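Local atomic coordinates of FOG-3 protein (Caenorhabditis elegans, PDB entry 5TD6), a protein that specifies sperm fate in the nematode germline as an RNA-binding multimer built on a BTG/Tob domain, and may act as a transcription corepressor. Residues 88-100 against 106-118. The protein carries 2 engineered substitutions. Residues are numbered along the deposited sequence; the frame is centred on the assembly and turned at random.
Sequences MIIFANPGHVFVR and IETPIWIGDVNAD. Engineered in segment 106-118: Ala-117 (natural residue Cys).
Glu-107 lays its carboxylate over one face of the Phe-98 ring, the two planes 29° apart. CB of Glu-107 starts the stack, 3.5 Å from CD2 of Phe-98, and CD follows 3.7 Å from CE2. The glutamate CG stands anti to the carbonyl carbon (chi1 -52°) and the chain runs straight on, which carries the acid along the ring. Its two oxygens then part. OE2 takes a nearly straight bond from NH2 of Arg-100 at 3.1 Å, a salt bridge that meets OE2 on its anti side and lies almost in the guanidinium plane. Glu-53 gives the same NH2 a second acidic partner. OE1 comes to the edge of the His-96 ring, 3.1 Å from CE1. CD1 of Phe-98 sits over the centre of one face of that imidazole, and its NE2 holds a water at 2.7 Å. NE of Arg-100 is buried and has no partner.

Strand 96-100 pairs antiparallel with 107-109 and 111-112 in the antiparallel sheet of the BTG/Tob domain. A classic beta bulge shifts the register: O of Val-97 accepts from N of both Ile-110 and Trp-111, which approach from the same face of its carbonyl plane. The chain turns a corner here, and the side chain of Ile-110 points toward strand 96-100. Its CD1 sits 3.8 Å from CG2 of Val-99 and also touches CG2 of Ile-90 and CG1 of Val-97.

CZ3 of the Trp-111 indole reaches CA of Gly-95 at 3.7 Å. The ring also meets Phe-17 of the second subunit, with planes at about 75°. Gly-95 has a positive phi in the type II turn from Asn-93 to His-96. Its O accepts from N of Gly-113, while CG1 of Val-115 packs on CB of Pro-94.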
ATOM      1  N   MET B  88     -10.132 -15.451  -6.289  1.00 48.77           N
ATOM      2  CA  MET B  88      -9.904 -14.781  -5.012  1.00 46.26           C
ATOM      3  C   MET B  88     -11.043 -13.815  -4.698  1.00 51.81           C
ATOM      4  O   MET B  88     -11.481 -13.059  -5.566  1.00 54.20           O
ATOM      5  CB  MET B  88      -8.579 -14.045  -5.036  1.00 43.00           C
ATOM      6  CG  MET B  88      -8.290 -13.283  -3.770  1.00 47.07           C
ATOM      7  SD  MET B  88      -6.692 -12.517  -3.943  1.00 41.84           S
ATOM      8  CE  MET B  88      -5.581 -13.907  -3.696  1.00 38.31           C
ATOM      9  N   ILE B  89     -11.540 -13.853  -3.463  1.00 43.82           N
ATOM     10  CA  ILE B  89     -12.616 -12.959  -3.062  1.00 38.83           C
ATOM     11  C   ILE B  89     -12.038 -11.885  -2.145  1.00 41.84           C
ATOM     12  O   ILE B  89     -11.380 -12.201  -1.157  1.00 37.47           O
ATOM     13  CB  ILE B  89     -13.764 -13.711  -2.358  1.00 40.86           C
ATOM     14  CG1 ILE B  89     -14.320 -14.817  -3.266  1.00 49.62           C
ATOM     15  CG2 ILE B  89     -14.884 -12.759  -1.973  1.00 40.73           C
ATOM     16  CD1 ILE B  89     -14.966 -15.944  -2.510  1.00 53.38           C
ATOM     17  N   ILE B  90     -12.256 -10.624  -2.507  1.00 38.72           N
ATOM     18  CA  ILE B  90     -11.689  -9.474  -1.795  1.00 32.97           C
ATOM     19  C   ILE B  90     -12.814  -8.595  -1.263  1.00 38.21           C
ATOM     20  O   ILE B  90     -13.773  -8.297  -1.973  1.00 36.44           O
ATOM     21  CB  ILE B  90     -10.772  -8.640  -2.711  1.00 34.18           C
ATOM     22  CG1 ILE B  90      -9.769  -9.553  -3.414  1.00 35.23           C
ATOM     23  CG2 ILE B  90     -10.033  -7.549  -1.915  1.00 40.22           C
ATOM     24  CD1 ILE B  90      -8.910  -8.843  -4.451  1.00 30.94           C
ATOM     25  N   PHE B  91     -12.703  -8.219   0.005  1.00 35.61           N
ATOM     26  CA  PHE B  91     -13.709  -7.407   0.682  1.00 38.04           C
ATOM     27  C   PHE B  91     -13.105  -6.057   1.035  1.00 39.40           C
ATOM     28  O   PHE B  91     -11.929  -5.971   1.405  1.00 38.32           O
ATOM     29  CB  PHE B  91     -14.203  -8.082   1.976  1.00 37.80           C
ATOM     30  CG  PHE B  91     -14.944  -9.379   1.762  1.00 44.37           C
ATOM     31  CD1 PHE B  91     -14.260 -10.559   1.504  1.00 43.80           C
ATOM     32  CD2 PHE B  91     -16.324  -9.423   1.848  1.00 52.14           C
ATOM     33  CE1 PHE B  91     -14.942 -11.749   1.322  1.00 46.89           C
ATOM     34  CE2 PHE B  91     -17.014 -10.615   1.661  1.00 49.42           C
ATOM     35  CZ  PHE B  91     -16.320 -11.778   1.395  1.00 45.75           C
ATOM     36  N   ALA B  92     -13.912  -5.013   0.926  1.00 39.39           N
ATOM     37  CA  ALA B  92     -13.528  -3.690   1.383  1.00 30.10           C
ATOM     38  C   ALA B  92     -14.674  -3.120   2.204  1.00 35.25           C
ATOM     39  O   ALA B  92     -15.771  -2.896   1.691  1.00 38.09           O
ATOM     40  CB  ALA B  92     -13.181  -2.787   0.211  1.00 34.28           C
ATOM     41  N   ASN B  93     -14.408  -2.930   3.495  1.00 37.94           N
ATOM     42  CA  ASN B  93     -15.315  -2.314   4.448  1.00 35.03           C
ATOM     43  C   ASN B  93     -14.659  -1.071   5.061  1.00 35.57           C
ATOM     44  O   ASN B  93     -13.430  -0.951   5.041  1.00 33.05           O
ATOM     45  CB  ASN B  93     -15.660  -3.290   5.575  1.00 31.20           C
ATOM     46  CG  ASN B  93     -16.425  -4.510   5.098  1.00 40.48           C
ATOM     47  OD1 ASN B  93     -17.107  -4.478   4.071  1.00 39.05           O
ATOM     48  ND2 ASN B  93     -16.333  -5.597   5.869  1.00 36.65           N
ATOM     49  N   PRO B  94     -15.463  -0.166   5.642  1.00 30.77           N
ATOM     50  CA  PRO B  94     -14.864   0.918   6.432  1.00 29.82           C
ATOM     51  C   PRO B  94     -13.830   0.368   7.427  1.00 29.18           C
ATOM     52  O   PRO B  94     -14.146  -0.503   8.230  1.00 32.29           O
ATOM     53  CB  PRO B  94     -16.066   1.540   7.142  1.00 29.43           C
ATOM     54  CG  PRO B  94     -17.219   1.299   6.188  1.00 31.64           C
ATOM     55  CD  PRO B  94     -16.939  -0.053   5.569  1.00 32.88           C
ATOM     56  N   GLY B  95     -12.592   0.834   7.319  1.00 34.52           N
ATOM     57  CA  GLY B  95     -11.549   0.430   8.247  1.00 27.95           C
ATOM     58  C   GLY B  95     -10.901  -0.911   7.953  1.00 33.10           C
ATOM     59  O   GLY B  95      -9.984  -1.318   8.664  1.00 34.07           O
ATOM     60  N   HIS B  96     -11.344  -1.600   6.900  1.00 27.36           N
ATOM     61  CA  HIS B  96     -10.991  -3.016   6.776  1.00 36.08           C
ATOM     62  C   HIS B  96     -11.084  -3.571   5.365  1.00 31.85           C
ATOM     63  O   HIS B  96     -12.174  -3.762   4.821  1.00 38.26           O
ATOM     64  CB  HIS B  96     -11.879  -3.859   7.688  1.00 39.57           C
ATOM     65  CG  HIS B  96     -11.351  -5.238   7.935  1.00 35.51           C
ATOM     66  ND1 HIS B  96     -12.152  -6.278   8.353  1.00 36.34           N
ATOM     67  CD2 HIS B  96     -10.104  -5.749   7.811  1.00 30.63           C
ATOM     68  CE1 HIS B  96     -11.416  -7.365   8.504  1.00 36.94           C
ATOM     69  NE2 HIS B  96     -10.170  -7.073   8.174  1.00 32.34           N
ATOM     70  N   VAL B  97      -9.922  -3.822   4.784  1.00 26.34           N
ATOM     71  CA  VAL B  97      -9.826  -4.444   3.477  1.00 24.66           C
ATOM     72  C   VAL B  97      -9.135  -5.778   3.701  1.00 31.52           C
ATOM     73  O   VAL B  97      -8.153  -5.868   4.461  1.00 27.45           O
ATOM     74  CB  VAL B  97      -9.035  -3.573   2.490  1.00 30.99           C
ATOM     75  CG1 VAL B  97      -9.033  -4.196   1.084  1.00 32.57           C
ATOM     76  CG2 VAL B  97      -9.620  -2.181   2.451  1.00 29.69           C
ATOM     77  N   PHE B  98      -9.654  -6.822   3.075  1.00 29.72           N
ATOM     78  CA  PHE B  98      -9.133  -8.146   3.368  1.00 30.69           C
ATOM     79  C   PHE B  98      -9.543  -9.163   2.318  1.00 36.45           C
ATOM     80  O   PHE B  98     -10.445  -8.916   1.531  1.00 36.99           O
ATOM     81  CB  PHE B  98      -9.594  -8.608   4.748  1.00 29.56           C
ATOM     82  CG  PHE B  98     -11.104  -8.703   4.907  1.00 37.67           C
ATOM     83  CD1 PHE B  98     -11.851  -7.601   5.291  1.00 40.45           C
ATOM     84  CD2 PHE B  98     -11.761  -9.916   4.720  1.00 42.40           C
ATOM     85  CE1 PHE B  98     -13.232  -7.699   5.456  1.00 43.45           C
ATOM     86  CE2 PHE B  98     -13.141 -10.024   4.890  1.00 41.38           C
ATOM     87  CZ  PHE B  98     -13.875  -8.925   5.256  1.00 41.45           C
ATOM     88  N   VAL B  99      -8.848 -10.294   2.324  1.00 35.94           N
ATOM     89  CA  VAL B  99      -9.170 -11.447   1.483  1.00 42.59           C
ATOM     90  C   VAL B  99      -9.898 -12.487   2.325  1.00 44.39           C
ATOM     91  O   VAL B  99      -9.526 -12.727   3.474  1.00 40.88           O
ATOM     92  CB  VAL B  99      -7.893 -12.081   0.886  1.00 43.19           C
ATOM     93  CG1 VAL B  99      -8.198 -13.414   0.189  1.00 45.21           C
ATOM     94  CG2 VAL B  99      -7.213 -11.103  -0.066  1.00 42.72           C
ATOM     95  N   ARG B 100     -10.930 -13.107   1.767  1.00 43.56           N
ATOM     96  CA  ARG B 100     -11.572 -14.242   2.434  1.00 54.96           C
ATOM     97  C   ARG B 100     -12.009 -15.256   1.394  1.00 59.31           C
ATOM     98  O   ARG B 100     -12.721 -14.904   0.457  1.00 63.31           O
ATOM     99  CB  ARG B 100     -12.770 -13.779   3.260  1.00 49.80           C
ATOM    100  CG  ARG B 100     -13.403 -14.859   4.085  1.00 56.69           C
ATOM    101  CD  ARG B 100     -14.855 -14.522   4.363  1.00 63.36           C
ATOM    102  NE  ARG B 100     -15.022 -13.471   5.357  1.00 65.93           N
ATOM    103  CZ  ARG B 100     -16.128 -12.741   5.476  1.00 62.44           C
ATOM    104  NH1 ARG B 100     -17.154 -12.947   4.652  1.00 58.36           N
ATOM    105  NH2 ARG B 100     -16.207 -11.805   6.410  1.00 56.42           N
ATOM    106  N   ILE B 106     -10.829 -17.798   6.978  1.00 72.28           N
ATOM    107  CA  ILE B 106      -9.972 -16.796   7.581  1.00 66.40           C
ATOM    108  C   ILE B 106      -9.917 -15.552   6.706  1.00 57.27           C
ATOM    109  O   ILE B 106      -9.845 -15.646   5.485  1.00 58.47           O
ATOM    110  CB  ILE B 106      -8.554 -17.335   7.781  1.00 73.96           C
ATOM    111  CG1 ILE B 106      -8.599 -18.808   8.194  1.00 84.83           C
ATOM    112  CG2 ILE B 106      -7.787 -16.477   8.783  1.00 75.16           C
ATOM    113  CD1 ILE B 106      -9.335 -19.078   9.503  1.00 88.30           C
ATOM    114  N   GLU B 107      -9.976 -14.391   7.344  1.00 52.81           N
ATOM    115  CA  GLU B 107      -9.730 -13.128   6.666  1.00 56.28           C
ATOM    116  C   GLU B 107      -8.243 -12.775   6.727  1.00 59.59           C
ATOM    117  O   GLU B 107      -7.722 -12.483   7.802  1.00 68.64           O
ATOM    118  CB  GLU B 107     -10.536 -11.992   7.307  1.00 54.48           C
ATOM    119  CG  GLU B 107     -12.023 -12.232   7.478  1.00 57.83           C
ATOM    120  CD  GLU B 107     -12.667 -11.157   8.346  1.00 64.78           C
ATOM    121  OE1 GLU B 107     -11.925 -10.424   9.033  1.00 73.19           O
ATOM    122  OE2 GLU B 107     -13.905 -11.033   8.343  1.00 59.62           O
ATOM    123  N   THR B 108      -7.556 -12.771   5.591  1.00 44.97           N
ATOM    124  CA  THR B 108      -6.185 -12.275   5.575  1.00 30.49           C
ATOM    125  C   THR B 108      -6.231 -10.770   5.344  1.00 32.74           C
ATOM    126  O   THR B 108      -6.815 -10.303   4.361  1.00 31.55           O
ATOM    127  CB  THR B 108      -5.359 -12.960   4.494  1.00 44.43           C
ATOM    128  OG1 THR B 108      -5.561 -14.372   4.596  1.00 49.14           O
ATOM    129  CG2 THR B 108      -3.864 -12.624   4.648  1.00 35.19           C
ATOM    130  N   PRO B 109      -5.652  -9.999   6.267  1.00 36.23           N
ATOM    131  CA  PRO B 109      -5.834  -8.553   6.155  1.00 29.20           C
ATOM    132  C   PRO B 109      -4.991  -7.956   5.060  1.00 32.54           C
ATOM    133  O   PRO B 109      -3.842  -8.347   4.864  1.00 34.40           O
ATOM    134  CB  PRO B 109      -5.392  -8.024   7.538  1.00 33.91           C
ATOM    135  CG  PRO B 109      -4.487  -9.087   8.075  1.00 42.30           C
ATOM    136  CD  PRO B 109      -4.986 -10.397   7.524  1.00 38.59           C
ATOM    137  N   ILE B 110      -5.592  -7.029   4.324  1.00 26.21           N
ATOM    138  CA  ILE B 110      -4.880  -6.221   3.354  1.00 22.37           C
ATOM    139  C   ILE B 110      -4.584  -4.846   3.994  1.00 28.03           C
ATOM    140  O   ILE B 110      -3.472  -4.323   3.908  1.00 32.47           O
ATOM    141  CB  ILE B 110      -5.687  -6.021   2.062  1.00 25.76           C
ATOM    142  CG1 ILE B 110      -5.869  -7.361   1.329  1.00 28.07           C
ATOM    143  CG2 ILE B 110      -4.981  -4.965   1.196  1.00 26.97           C
ATOM    144  CD1 ILE B 110      -6.918  -7.309   0.178  1.00 34.81           C
ATOM    145  N   TRP B 111      -5.593  -4.278   4.639  1.00 25.88           N
ATOM    146  CA  TRP B 111      -5.432  -3.031   5.387  1.00 26.29           C
ATOM    147  C   TRP B 111      -6.463  -2.928   6.504  1.00 27.66           C
ATOM    148  O   TRP B 111      -7.626  -3.332   6.337  1.00 30.40           O
ATOM    149  CB  TRP B 111      -5.536  -1.815   4.454  1.00 23.52           C
ATOM    150  CG  TRP B 111      -5.359  -0.455   5.173  1.00 27.67           C
ATOM    151  CD1 TRP B 111      -4.181   0.177   5.478  1.00 28.97           C
ATOM    152  CD2 TRP B 111      -6.405   0.400   5.658  1.00 26.60           C
ATOM    153  NE1 TRP B 111      -4.433   1.379   6.114  1.00 26.72           N
ATOM    154  CE2 TRP B 111      -5.790   1.537   6.236  1.00 31.42           C
ATOM    155  CE3 TRP B 111      -7.804   0.313   5.663  1.00 30.96           C
ATOM    156  CZ2 TRP B 111      -6.525   2.574   6.808  1.00 31.01           C
ATOM    157  CZ3 TRP B 111      -8.535   1.348   6.232  1.00 31.45           C
ATOM    158  CH2 TRP B 111      -7.898   2.465   6.788  1.00 32.75           C
ATOM    159  N   ILE B 112      -6.010  -2.398   7.640  1.00 30.28           N
ATOM    160  CA  ILE B 112      -6.826  -2.131   8.819  1.00 27.66           C
ATOM    161  C   ILE B 112      -6.476  -0.744   9.322  1.00 36.38           C
ATOM    162  O   ILE B 112      -5.296  -0.402   9.465  1.00 27.41           O
ATOM    163  CB  ILE B 112      -6.593  -3.155   9.968  1.00 32.41           C
ATOM    164  CG1 ILE B 112      -6.832  -4.601   9.499  1.00 25.20           C
ATOM    165  CG2 ILE B 112      -7.521  -2.863  11.166  1.00 31.59           C
ATOM    166  CD1 ILE B 112      -6.924  -5.603  10.673  1.00 26.84           C
ATOM    167  N   GLY B 113      -7.492   0.061   9.582  1.00 35.60           N
ATOM    168  CA  GLY B 113      -7.249   1.404  10.071  1.00 38.18           C
ATOM    169  C   GLY B 113      -8.522   2.109  10.488  1.00 39.28           C
ATOM    170  O   GLY B 113      -9.592   1.496  10.595  1.00 34.29           O
ATOM    171  N   ASP B 114      -8.382   3.408  10.716  1.00 31.98           N
ATOM    172  CA  ASP B 114      -9.454   4.287  11.191  1.00 35.03           C
ATOM    173  C   ASP B 114     -10.529   4.336  10.105  1.00 32.67           C
ATOM    174  O   ASP B 114     -10.199   4.504   8.929  1.00 33.00           O
ATOM    175  CB  ASP B 114      -8.845   5.679  11.494  1.00 31.46           C
ATOM    176  CG  ASP B 114      -9.786   6.635  12.234  1.00 38.37           C
ATOM    177  OD1 ASP B 114     -11.008   6.627  12.014  1.00 34.64           O
ATOM    178  OD2 ASP B 114      -9.262   7.444  13.028  1.00 43.81           O
ATOM    179  N   VAL B 115     -11.799   4.148  10.471  1.00 32.80           N
ATOM    180  CA  VAL B 115     -12.883   4.245   9.478  1.00 33.28           C
ATOM    181  C   VAL B 115     -12.944   5.644   8.872  1.00 34.30           C
ATOM    182  O   VAL B 115     -13.566   5.851   7.839  1.00 33.13           O
ATOM    183  CB  VAL B 115     -14.285   3.903  10.077  1.00 34.09           C
ATOM    184  CG1 VAL B 115     -14.329   2.441  10.524  1.00 35.83           C
ATOM    185  CG2 VAL B 115     -14.641   4.855  11.237  1.00 34.94           C
ATOM    186  N   ASN B 116     -12.285   6.599   9.508  1.00 35.44           N
ATOM    187  CA  ASN B 116     -12.264   7.966   8.994  1.00 38.04           C
ATOM    188  C   ASN B 116     -10.890   8.434   8.509  1.00 41.08           C
ATOM    189  O   ASN B 116     -10.614   9.637   8.463  1.00 34.59           O
ATOM    190  CB  ASN B 116     -12.798   8.911  10.062  1.00 42.07           C
ATOM    191  CG  ASN B 116     -14.299   8.858  10.151  1.00 51.36           C
ATOM    192  OD1 ASN B 116     -14.991   9.029   9.139  1.00 49.04           O
ATOM    193  ND2 ASN B 116     -14.816   8.561  11.335  1.00 47.18           N
ATOM    194  N   ALA B 117     -10.052   7.483   8.094  1.00 31.28           N
ATOM    195  CA  ALA B 117      -8.697   7.812   7.641  1.00 33.63           C
ATOM    196  C   ALA B 117      -8.689   8.875   6.545  1.00 32.81           C
ATOM    197  O   ALA B 117      -7.767   9.682   6.494  1.00 37.83           O
ATOM    198  CB  ALA B 117      -7.963   6.545   7.160  1.00 27.72           C
ATOM    199  N   ASP B 118      -9.716   8.884   5.687  1.00 33.37           N
ATOM    200  CA  ASP B 118      -9.840   9.880   4.620  1.00 33.22           C
ATOM    201  C   ASP B 118      -9.734  11.312   5.110  1.00 37.60           C
ATOM    202  O   ASP B 118      -9.302  12.193   4.381  1.00 37.65           O
ATOM    203  CB  ASP B 118     -11.177   9.755   3.912  1.00 34.47           C
ATOM    204  CG  ASP B 118     -11.225   8.588   2.972  1.00 38.50           C
ATOM    205  OD1 ASP B 118     -10.212   7.848   2.888  1.00 32.10           O
ATOM    206  OD2 ASP B 118     -12.287   8.416   2.338  1.00 36.68           O
TER
HETATM  207  O   HOH W   1      -8.436  -9.145   8.373  1.00 37.26           O